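Side-chain contacts in DNA repair protein RAD2 (Saccharomyces cerevisiae, PDB 4Q0W), which cuts single-stranded DNA as a magnesium-dependent endonuclease and is essential for the incision step of excision repair of damaged DNA: residues 84-87 with 88-92; 334-337 with 338-342. All coordinates share one frame; numbering follows the deposited sequence.

Contact 1 of 2, residues 84-87 with 88-92; sequences RETI and RQRKE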
# COMPACT_ATOMS: atom_id res chain seq x y z
N ARG A 84 4.44 28.52 0.97
CA ARG A 84 5.04 28.67 -0.35
C ARG A 84 6.36 27.91 -0.40
O ARG A 84 6.67 27.22 -1.39
CB ARG A 84 5.23 30.16 -0.70
CG ARG A 84 5.71 30.41 -2.14
CD ARG A 84 5.54 31.88 -2.57
NE ARG A 84 5.92 32.81 -1.51
CZ ARG A 84 7.16 33.25 -1.30
NH1 ARG A 84 7.41 34.10 -0.31
NH2 ARG A 84 8.16 32.85 -2.08
N GLU A 85 7.13 28.01 0.68
CA GLU A 85 8.43 27.34 0.73
C GLU A 85 8.29 25.82 0.77
O GLU A 85 8.98 25.11 0.04
CB GLU A 85 9.23 27.84 1.94
CG GLU A 85 9.67 29.31 1.79
CD GLU A 85 10.23 29.89 3.08
OE1 GLU A 85 10.86 30.96 3.01
OE2 GLU A 85 10.02 29.26 4.15
N THR A 86 7.39 25.33 1.63
CA THR A 86 7.16 23.89 1.77
C THR A 86 6.76 23.26 0.44
O THR A 86 7.34 22.28 -0.01
CB THR A 86 6.03 23.59 2.78
OG1 THR A 86 6.37 24.10 4.08
CG2 THR A 86 5.78 22.06 2.87
N ILE A 87 5.74 23.84 -0.17
CA ILE A 87 5.20 23.31 -1.42
C ILE A 87 6.22 23.34 -2.56
O ILE A 87 6.36 22.36 -3.30
CB ILE A 87 3.93 24.07 -1.83
CG1 ILE A 87 2.83 23.85 -0.79
CG2 ILE A 87 3.47 23.65 -3.24
CD1 ILE A 87 1.59 24.69 -1.05
N ARG A 88 6.93 24.46 -2.70
CA ARG A 88 7.91 24.55 -3.78
C ARG A 88 9.03 23.51 -3.57
O ARG A 88 9.49 22.89 -4.53
CB ARG A 88 8.47 25.98 -3.93
CG ARG A 88 9.52 26.36 -2.88
CD ARG A 88 9.95 27.82 -3.01
NE ARG A 88 11.05 28.12 -2.08
CZ ARG A 88 11.30 29.32 -1.58
NH1 ARG A 88 10.53 30.35 -1.91
NH2 ARG A 88 12.30 29.49 -0.73
N GLN A 89 9.43 23.29 -2.32
CA GLN A 89 10.48 22.32 -2.05
C GLN A 89 9.98 20.91 -2.34
O GLN A 89 10.71 20.07 -2.89
CB GLN A 89 10.99 22.44 -0.61
CG GLN A 89 11.86 23.68 -0.41
CD GLN A 89 12.05 24.05 1.04
OE1 GLN A 89 11.76 23.26 1.95
NE2 GLN A 89 12.53 25.27 1.27
N ARG A 90 8.72 20.65 -2.00
CA ARG A 90 8.11 19.35 -2.28
C ARG A 90 8.20 19.06 -3.79
O ARG A 90 8.65 18.00 -4.21
CB ARG A 90 6.66 19.33 -1.79
CG ARG A 90 5.85 18.08 -2.13
CD ARG A 90 4.41 18.24 -1.64
NE ARG A 90 4.35 18.37 -0.19
CZ ARG A 90 3.41 19.03 0.48
NH1 ARG A 90 2.43 19.65 -0.17
NH2 ARG A 90 3.47 19.09 1.82
N LYS A 91 7.81 20.04 -4.60
CA LYS A 91 7.83 19.89 -6.05
C LYS A 91 9.24 19.71 -6.58
O LYS A 91 9.50 18.88 -7.46
CB LYS A 91 7.16 21.09 -6.72
CG LYS A 91 5.66 21.16 -6.53
CD LYS A 91 5.19 22.60 -6.65
CE LYS A 91 3.95 22.75 -7.50
NZ LYS A 91 2.75 22.15 -6.86
N GLU A 92 10.17 20.50 -6.04
CA GLU A 92 11.55 20.46 -6.50
C GLU A 92 12.15 19.07 -6.31
O GLU A 92 12.86 18.57 -7.18
CB GLU A 92 12.38 21.51 -5.76
CG GLU A 92 13.61 21.95 -6.51
CD GLU A 92 14.74 20.97 -6.33
OE1 GLU A 92 15.66 20.96 -7.18
OE2 GLU A 92 14.69 20.22 -5.33
O HOH W 1 10.60 32.44 0.57
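R88 turns back along the helix toward E85 because its CG sits between the backbone N and the carbonyl carbon (chi1 77°). From there the chain runs straight to NE. R84 starts with CG anti to its backbone N (chi1 -173°) and bends at chi3, which brings its NH2 up beside R88 NH1. R88 and E85 lie side by side and point the same way. E85 CG rests over one face of the R88 guanidinium, 3.6 Å from NH2. The carboxylate does not meet the guanidinium directly: E85 OE1 is 4.3 Å from R88 NH2 and well out of its plane. One water joins the two, giving a proton to E85 OE1 at 2.9 Å and accepting one from R88 NH1 at 3.2 Å. R84 NH2 approaches the edge of the R88 guanidinium, 3.4 Å from NH1. Both are donors of like charge, and the nearby E85 carboxylate would probably offset part of the repulsion. All this lies on helix 81-98, in the N-domain of the XPG/RAD2 nuclease core. Four regular i to i+4 backbone bonds run through it, from R88 N to R84 O through K91 N to I87 O. On another side of the helix, T86 CG2 lies 3.9 Å from R90 NH2. The polar ends here are bound elsewhere: T86 OG1 to L82 O, and R90 NH2 to S242 O. N246 also bonds to T86 O through ND2. I87 and K91 run side by side, with I87 CG2 4.0 Å from K91 CD.

Contact 2 of 2, residues 334-337 with 338-342; sequences PDLD and MLRSF
D335 accepts from the backbone of M338 through its side chain. M338 N reaches D335 OD1 at 3.1 Å, with an N-H...O angle of 156°. The donor comes from above the carboxylate plane, 60° out of it. Keeping CG anti to the D335 backbone N (chi1 -175°) sets the carboxylate beside this N-H. M338 N also makes a weak bond to D335 O. D335 O takes a shorter, straighter bond from L339 N, at 2.9 Å. The M338 side chain lies alongside the carboxylate, its CG 3.5 Å from D335 OD2. An alanine at D335 would remove the carboxylate, and M338 N would probably be left with just its weak bond to the carbonyl of that residue. Further on, L336 O accepts from R340 N at 2.8 Å, and D337 O accepts from S341 N. S341 OG has D337 O and M338 O both at 3.2 Å, and which of them its proton serves is not settled. M338 O is also bound by R160 NH1 of helix 148-160. R340 crosses L336, whose CD2 lies over one face of the guanidinium. D337 OD1 is 3.9 Å from R340 NH1, a long salt bridge of charges only. The firmer partner of R340 is D355 of helix 351-361, which meets NH2. P334 CB touches L339 CD1 at 3.9 Å, and L339 is buried against helices 148-160 and 351-361. An aspartate whose side chain accepts the N-H three residues on is the classic N-cap, here starting helix 336-347.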
# COMPACT_ATOMS: atom_id res chain seq x y z
N PRO A 334 -32.28 37.67 2.05
CA PRO A 334 -32.04 37.53 0.61
C PRO A 334 -32.88 38.54 -0.17
O PRO A 334 -34.06 38.73 0.14
CB PRO A 334 -32.50 36.11 0.30
CG PRO A 334 -32.36 35.38 1.61
CD PRO A 334 -32.64 36.39 2.69
N ASP A 335 -32.26 39.19 -1.15
CA ASP A 335 -32.94 40.16 -2.00
C ASP A 335 -33.40 39.44 -3.27
O ASP A 335 -32.60 39.24 -4.20
CB ASP A 335 -31.96 41.29 -2.35
CG ASP A 335 -32.62 42.41 -3.14
OD1 ASP A 335 -33.54 42.14 -3.95
OD2 ASP A 335 -32.21 43.58 -2.94
N LEU A 336 -34.68 39.07 -3.31
CA LEU A 336 -35.21 38.27 -4.42
C LEU A 336 -35.03 38.97 -5.78
O LEU A 336 -34.62 38.34 -6.76
CB LEU A 336 -36.69 37.94 -4.18
CG LEU A 336 -37.33 37.02 -5.22
CD1 LEU A 336 -36.56 35.71 -5.29
CD2 LEU A 336 -38.80 36.78 -4.93
N ASP A 337 -35.35 40.27 -5.82
CA ASP A 337 -35.22 41.05 -7.05
C ASP A 337 -33.80 40.96 -7.61
O ASP A 337 -33.62 40.76 -8.81
CB ASP A 337 -35.57 42.53 -6.80
CG ASP A 337 -37.07 42.76 -6.58
OD1 ASP A 337 -37.83 41.77 -6.47
OD2 ASP A 337 -37.49 43.93 -6.52
N MET A 338 -32.81 41.10 -6.74
CA MET A 338 -31.41 41.16 -7.19
C MET A 338 -30.82 39.77 -7.44
O MET A 338 -29.91 39.62 -8.26
CB MET A 338 -30.55 41.97 -6.23
CG MET A 338 -30.95 43.44 -6.15
SD MET A 338 -30.95 44.27 -7.78
CE MET A 338 -29.19 44.52 -8.04
N LEU A 339 -31.33 38.77 -6.73
CA LEU A 339 -30.93 37.39 -6.98
C LEU A 339 -31.50 36.93 -8.33
O LEU A 339 -30.81 36.26 -9.10
CB LEU A 339 -31.40 36.46 -5.83
CG LEU A 339 -30.61 36.49 -4.51
CD1 LEU A 339 -31.33 35.69 -3.40
CD2 LEU A 339 -29.16 35.97 -4.69
N ARG A 340 -32.76 37.27 -8.61
CA ARG A 340 -33.37 36.96 -9.91
C ARG A 340 -32.53 37.50 -11.06
O ARG A 340 -32.18 36.77 -11.99
CB ARG A 340 -34.74 37.62 -10.01
CG ARG A 340 -35.90 36.90 -9.35
CD ARG A 340 -37.06 37.89 -9.22
NE ARG A 340 -38.34 37.26 -8.90
CZ ARG A 340 -39.48 37.93 -8.78
NH1 ARG A 340 -39.49 39.25 -8.96
NH2 ARG A 340 -40.60 37.30 -8.48
N SER A 341 -32.22 38.79 -11.01
CA SER A 341 -31.45 39.38 -12.09
C SER A 341 -30.02 38.83 -12.15
O SER A 341 -29.46 38.66 -13.24
CB SER A 341 -31.47 40.91 -11.99
OG SER A 341 -31.09 41.36 -10.70
N PHE A 342 -29.44 38.52 -10.99
CA PHE A 342 -28.08 37.96 -10.96
C PHE A 342 -28.00 36.63 -11.67
O PHE A 342 -27.14 36.43 -12.53
CB PHE A 342 -27.58 37.80 -9.52
CG PHE A 342 -26.15 37.33 -9.43
CD1 PHE A 342 -25.11 38.25 -9.45
CD2 PHE A 342 -25.84 35.97 -9.34
CE1 PHE A 342 -23.77 37.83 -9.36
CE2 PHE A 342 -24.51 35.53 -9.26
CZ PHE A 342 -23.48 36.47 -9.27

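How the contacts relate
Contacts 1 and 2 do not touch. Their centres are 43 Å apart and their nearest atoms about 29 Å. Contact 1 comes first in the chain, in the N-domain helix 81-98. It lies near the catalytic centre: the I87 side chain is about 4 Å from that of D243, which probably binds magnesium, as in related nucleases, and about 8 Å from the bound calcium ion. Its nearest atom is about 6 Å from the DNA. Contact 2 is close to the C-terminal end of the modelled chain, about 21 Å from the DNA at its nearest atom and far from the metal sites. Contact 1 falls within a helix; contact 2 opens one.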